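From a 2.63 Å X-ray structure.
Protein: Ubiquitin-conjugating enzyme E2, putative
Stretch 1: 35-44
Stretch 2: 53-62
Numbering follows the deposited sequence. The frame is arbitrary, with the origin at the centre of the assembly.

Stretch 1 (35-44) SPHSTAIFSV
Stretch 2 53-62: ILKVKAPADS

The shortest polar contact joins the two loops: His37 ND1 donates to Asp61 OD2 at 2.5 Å, the carboxylate meeting the imidazole edge near the ring plane, where the nitrogen's hydrogen points. His37 chi1 is t (chi2 77°); Asp61 chi1 lies between wells at -135°. Beside it, Asp61 N donates to Pro36 O (3.0 Å), so backbone and side chain of one residue both tie the loops together.

Strands 40-44 and 53-57 run antiparallel, their directions 141° apart. Ala40 and Lys57 form a hydrogen-bonded pair: Lys57 N to Ala40 O is 2.8 Å and Ala40 N to Lys57 O 3.0 Å. Ile41 faces Val56 without hydrogen bonds, CA to CA 4.4 Å. The register then shifts by one, a beta bulge at Phe42, whose phi/psi of -122/-6 departs from extended values near -110/125. Lys55 therefore bonds with two successive residues: Phe42 N gives to Lys55 O (3.1 Å), and Lys55 N gives to Ser43 O (3.0 Å). Val44 then pairs with Leu54, CA to CA 4.7 Å.

At the bulge, the CA-to-CB bond of Phe42 points sideways (chi1 p, chi2 -86°), and its ring reaches the lysines. Lys55 CB lies over one face, 4.0 Å from the ring centroid, a CH-pi contact using the aliphatic base of an m, t, t, t chain. Lys57 bends at chi2 and chi4 (m, m, t, p), which sets NZ 4.6 Å from the same centroid, an off-centre cation-pi interaction.

Ala40, Ser43, Lys55 and Lys57 point their side chains to one face of the sheet; Ile41, Val44, Leu54 and Val56 point theirs to the opposite face, where branched apolar chains fill space without needing polar partners. Ile41 (m, t) packs against two neighbours: Ile41 CG1 lies 4.1 Å from Val56 CG2, and Ile41 CG2 lies 4.0 Å from Leu54 CD1. Val44 CG2 meets Leu54 CD2 at 3.4 Å. Val44 and Val56 are t, Leu54 m, t. Beyond the strands, Thr39 CG2 packs 3.6 Å from Pro59 CD.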

ATOM      1  N   SER A  35      -9.329   6.886 -13.134  1.00 89.93           N
ATOM      2  CA  SER A  35      -9.431   5.460 -13.420  1.00 90.83           C
ATOM      3  C   SER A  35     -10.199   4.697 -12.313  1.00 91.78           C
ATOM      4  O   SER A  35      -9.879   4.835 -11.120  1.00 90.65           O
ATOM      5  CB  SER A  35      -8.029   4.863 -13.588  1.00 87.74           C
ATOM      6  OG  SER A  35      -8.096   3.541 -14.093  1.00 85.45           O
ATOM      7  N   PRO A  36     -11.206   3.878 -12.700  1.00 93.95           N
ATOM      8  CA  PRO A  36     -11.892   3.003 -11.739  1.00 89.72           C
ATOM      9  C   PRO A  36     -11.041   1.805 -11.287  1.00 85.22           C
ATOM     10  O   PRO A  36     -11.355   1.218 -10.253  1.00 79.58           O
ATOM     11  CB  PRO A  36     -13.091   2.494 -12.540  1.00 94.74           C
ATOM     12  CG  PRO A  36     -12.573   2.415 -13.940  1.00 96.35           C
ATOM     13  CD  PRO A  36     -11.652   3.605 -14.086  1.00 98.11           C
ATOM     14  N   HIS A  37      -9.995   1.453 -12.056  1.00 82.43           N
ATOM     15  CA  HIS A  37      -9.100   0.319 -11.747  1.00 79.45           C
ATOM     16  C   HIS A  37      -7.925   0.684 -10.875  1.00 73.36           C
ATOM     17  O   HIS A  37      -7.305  -0.182 -10.270  1.00 72.70           O
ATOM     18  CB  HIS A  37      -8.593  -0.365 -13.019  1.00 81.90           C
ATOM     19  CG  HIS A  37      -7.886  -1.678 -12.750  1.00 83.18           C
ATOM     20  ND1 HIS A  37      -8.554  -2.808 -12.460  1.00 86.66           N
ATOM     21  CD2 HIS A  37      -6.529  -1.998 -12.696  1.00 83.59           C
ATOM     22  CE1 HIS A  37      -7.678  -3.808 -12.251  1.00 88.15           C
ATOM     23  NE2 HIS A  37      -6.434  -3.311 -12.394  1.00 85.46           N
ATOM     24  N   SER A  38      -7.597   1.966 -10.808  1.00 69.79           N
ATOM     25  CA  SER A  38      -6.497   2.422  -9.970  1.00 65.88           C
ATOM     26  C   SER A  38      -7.001   2.992  -8.646  1.00 60.33           C
ATOM     27  O   SER A  38      -8.124   3.484  -8.521  1.00 59.26           O
ATOM     28  CB  SER A  38      -5.611   3.442 -10.711  1.00 65.80           C
ATOM     29  OG  SER A  38      -4.545   2.782 -11.370  1.00 65.34           O
ATOM     30  N   THR A  39      -6.124   2.900  -7.668  1.00 57.34           N
ATOM     31  CA  THR A  39      -6.389   3.369  -6.327  1.00 57.80           C
ATOM     32  C   THR A  39      -5.922   4.814  -6.280  1.00 54.68           C
ATOM     33  O   THR A  39      -4.931   5.154  -6.916  1.00 55.64           O
ATOM     34  CB  THR A  39      -5.617   2.511  -5.311  1.00 60.20           C
ATOM     35  OG1 THR A  39      -4.372   3.142  -4.962  1.00 63.92           O
ATOM     36  CG2 THR A  39      -5.345   1.058  -5.919  1.00 65.10           C
ATOM     37  N   ALA A  40      -6.645   5.672  -5.567  1.00 51.97           N
ATOM     38  CA  ALA A  40      -6.329   7.083  -5.548  1.00 50.01           C
ATOM     39  C   ALA A  40      -5.769   7.410  -4.165  1.00 48.37           C
ATOM     40  O   ALA A  40      -6.409   7.133  -3.150  1.00 47.27           O
ATOM     41  CB  ALA A  40      -7.582   7.904  -5.861  1.00 49.42           C
ATOM     42  N   ILE A  41      -4.553   7.949  -4.131  1.00 47.94           N
ATOM     43  CA  ILE A  41      -3.986   8.521  -2.908  1.00 47.42           C
ATOM     44  C   ILE A  41      -4.407   9.984  -2.942  1.00 48.17           C
ATOM     45  O   ILE A  41      -4.100  10.678  -3.908  1.00 51.35           O
ATOM     46  CB  ILE A  41      -2.430   8.437  -2.866  1.00 46.15           C
ATOM     47  CG1 ILE A  41      -1.917   7.036  -3.256  1.00 47.30           C
ATOM     48  CG2 ILE A  41      -1.902   8.804  -1.478  1.00 45.03           C
ATOM     49  CD1 ILE A  41      -0.404   6.902  -3.477  1.00 44.84           C
ATOM     50  N   PHE A  42      -5.113  10.444  -1.905  1.00 48.92           N
ATOM     51  CA  PHE A  42      -5.684  11.812  -1.857  1.00 50.64           C
ATOM     52  C   PHE A  42      -5.246  12.711  -0.659  1.00 51.59           C
ATOM     53  O   PHE A  42      -5.599  13.890  -0.616  1.00 53.11           O
ATOM     54  CB  PHE A  42      -7.215  11.753  -1.927  1.00 53.81           C
ATOM     55  CG  PHE A  42      -7.870  11.200  -0.687  1.00 54.97           C
ATOM     56  CD1 PHE A  42      -8.041   9.829  -0.525  1.00 55.06           C
ATOM     57  CD2 PHE A  42      -8.325  12.059   0.323  1.00 56.79           C
ATOM     58  CE1 PHE A  42      -8.631   9.310   0.628  1.00 57.56           C
ATOM     59  CE2 PHE A  42      -8.923  11.553   1.471  1.00 58.17           C
ATOM     60  CZ  PHE A  42      -9.073  10.177   1.625  1.00 58.43           C
ATOM     61  N   SER A  43      -4.496  12.162   0.301  1.00 50.18           N
ATOM     62  CA  SER A  43      -3.847  12.955   1.339  1.00 48.55           C
ATOM     63  C   SER A  43      -2.507  12.341   1.719  1.00 47.71           C
ATOM     64  O   SER A  43      -2.386  11.136   1.865  1.00 51.07           O
ATOM     65  CB  SER A  43      -4.743  13.087   2.571  1.00 48.46           C
ATOM     66  OG  SER A  43      -3.970  13.305   3.737  1.00 48.88           O
ATOM     67  N   VAL A  44      -1.508  13.194   1.898  1.00 49.24           N
ATOM     68  CA  VAL A  44      -0.167  12.801   2.326  1.00 47.24           C
ATOM     69  C   VAL A  44       0.279  13.745   3.433  1.00 46.40           C
ATOM     70  O   VAL A  44       0.645  14.876   3.167  1.00 50.58           O
ATOM     71  CB  VAL A  44       0.862  12.912   1.161  1.00 47.33           C
ATOM     72  CG1 VAL A  44       2.264  12.609   1.665  1.00 45.97           C
ATOM     73  CG2 VAL A  44       0.507  12.002  -0.002  1.00 44.00           C
ATOM     74  N   ILE A  53       2.272   9.331   6.481  1.00 41.76           N
ATOM     75  CA  ILE A  53       0.908   8.830   6.683  1.00 42.18           C
ATOM     76  C   ILE A  53       0.078   9.230   5.454  1.00 41.55           C
ATOM     77  O   ILE A  53       0.013  10.410   5.088  1.00 41.04           O
ATOM     78  CB  ILE A  53       0.263   9.424   7.963  1.00 44.46           C
ATOM     79  CG1 ILE A  53       1.206   9.245   9.187  1.00 45.64           C
ATOM     80  CG2 ILE A  53      -1.122   8.792   8.212  1.00 43.23           C
ATOM     81  CD1 ILE A  53       2.095  10.423   9.528  1.00 46.19           C
ATOM     82  N   LEU A  54      -0.519   8.243   4.803  1.00 41.38           N
ATOM     83  CA  LEU A  54      -1.353   8.458   3.618  1.00 42.02           C
ATOM     84  C   LEU A  54      -2.847   8.097   3.861  1.00 41.22           C
ATOM     85  O   LEU A  54      -3.156   7.240   4.693  1.00 36.54           O
ATOM     86  CB  LEU A  54      -0.849   7.595   2.461  1.00 40.89           C
ATOM     87  CG  LEU A  54       0.595   7.623   1.952  1.00 40.56           C
ATOM     88  CD1 LEU A  54       0.636   6.715   0.720  1.00 38.13           C
ATOM     89  CD2 LEU A  54       1.076   9.015   1.599  1.00 42.48           C
ATOM     90  N   LYS A  55      -3.736   8.753   3.099  1.00 41.75           N
ATOM     91  CA  LYS A  55      -5.150   8.363   3.003  1.00 43.51           C
ATOM     92  C   LYS A  55      -5.461   8.012   1.556  1.00 42.64           C
ATOM     93  O   LYS A  55      -5.033   8.689   0.629  1.00 39.74           O
ATOM     94  CB  LYS A  55      -6.075   9.456   3.498  1.00 46.18           C
ATOM     95  CG  LYS A  55      -5.854   9.823   4.967  1.00 49.09           C
ATOM     96  CD  LYS A  55      -6.988  10.692   5.515  1.00 52.35           C
ATOM     97  CE  LYS A  55      -6.674  11.402   6.824  1.00 54.07           C
ATOM     98  NZ  LYS A  55      -7.697  12.464   7.055  1.00 56.04           N
ATOM     99  N   VAL A  56      -6.149   6.894   1.375  1.00 44.01           N
ATOM    100  CA  VAL A  56      -6.265   6.254   0.059  1.00 43.59           C
ATOM    101  C   VAL A  56      -7.683   5.771  -0.134  1.00 46.37           C
ATOM    102  O   VAL A  56      -8.364   5.432   0.839  1.00 48.21           O
ATOM    103  CB  VAL A  56      -5.286   5.056  -0.063  1.00 42.38           C
ATOM    104  CG1 VAL A  56      -5.506   4.298  -1.356  1.00 41.25           C
ATOM    105  CG2 VAL A  56      -3.827   5.512   0.042  1.00 42.38           C
ATOM    106  N   LYS A  57      -8.127   5.746  -1.390  1.00 49.60           N
ATOM    107  CA  LYS A  57      -9.314   4.955  -1.789  1.00 49.29           C
ATOM    108  C   LYS A  57      -8.833   3.785  -2.612  1.00 46.03           C
ATOM    109  O   LYS A  57      -7.974   3.951  -3.469  1.00 43.02           O
ATOM    110  CB  LYS A  57     -10.281   5.789  -2.622  1.00 51.48           C
ATOM    111  CG  LYS A  57     -10.839   7.011  -1.890  1.00 55.60           C
ATOM    112  CD  LYS A  57     -11.805   6.625  -0.780  1.00 57.38           C
ATOM    113  CE  LYS A  57     -11.949   7.747   0.235  1.00 58.14           C
ATOM    114  NZ  LYS A  57     -12.673   8.919  -0.320  1.00 58.81           N
ATOM    115  N   ALA A  58      -9.367   2.598  -2.348  1.00 47.26           N
ATOM    116  CA  ALA A  58      -9.204   1.487  -3.292  1.00 46.64           C
ATOM    117  C   ALA A  58      -9.989   1.772  -4.588  1.00 48.62           C
ATOM    118  O   ALA A  58     -10.872   2.651  -4.604  1.00 49.83           O
ATOM    119  CB  ALA A  58      -9.642   0.182  -2.668  1.00 44.52           C
ATOM    120  N   PRO A  59      -9.668   1.043  -5.686  1.00 50.54           N
ATOM    121  CA  PRO A  59     -10.397   1.172  -6.957  1.00 52.59           C
ATOM    122  C   PRO A  59     -11.896   0.851  -6.806  1.00 55.62           C
ATOM    123  O   PRO A  59     -12.242  -0.076  -6.066  1.00 53.82           O
ATOM    124  CB  PRO A  59      -9.744   0.093  -7.838  1.00 52.01           C
ATOM    125  CG  PRO A  59      -8.443  -0.227  -7.203  1.00 48.69           C
ATOM    126  CD  PRO A  59      -8.709  -0.078  -5.741  1.00 48.86           C
ATOM    127  N   ALA A  60     -12.763   1.592  -7.513  1.00 60.79           N
ATOM    128  CA  ALA A  60     -14.215   1.279  -7.589  1.00 62.64           C
ATOM    129  C   ALA A  60     -14.422  -0.144  -8.153  1.00 66.11           C
ATOM    130  O   ALA A  60     -15.335  -0.878  -7.748  1.00 65.73           O
ATOM    131  CB  ALA A  60     -14.934   2.302  -8.447  1.00 61.68           C
ATOM    132  N   ASP A  61     -13.563  -0.481  -9.120  1.00 68.75           N
ATOM    133  CA  ASP A  61     -13.233  -1.857  -9.588  1.00 67.95           C
ATOM    134  C   ASP A  61     -13.288  -3.001  -8.560  1.00 61.18           C
ATOM    135  O   ASP A  61     -13.758  -4.076  -8.889  1.00 58.00           O
ATOM    136  CB  ASP A  61     -11.779  -1.827 -10.109  1.00 71.99           C
ATOM    137  CG  ASP A  61     -11.594  -2.530 -11.424  1.00 78.01           C
ATOM    138  OD1 ASP A  61     -12.208  -2.098 -12.439  1.00 76.49           O
ATOM    139  OD2 ASP A  61     -10.766  -3.473 -11.440  1.00 88.62           O
ATOM    140  N   SER A  62     -12.761  -2.796  -7.349  1.00 54.38           N
ATOM    141  CA  SER A  62     -12.494  -3.917  -6.457  1.00 52.54           C
ATOM    142  C   SER A  62     -13.479  -4.081  -5.283  1.00 50.73           C
ATOM    143  O   SER A  62     -14.230  -3.172  -4.945  1.00 48.76           O
ATOM    144  CB  SER A  62     -11.049  -3.837  -5.935  1.00 50.83           C
ATOM    145  OG  SER A  62     -10.900  -2.876  -4.908  1.00 49.87           O
TER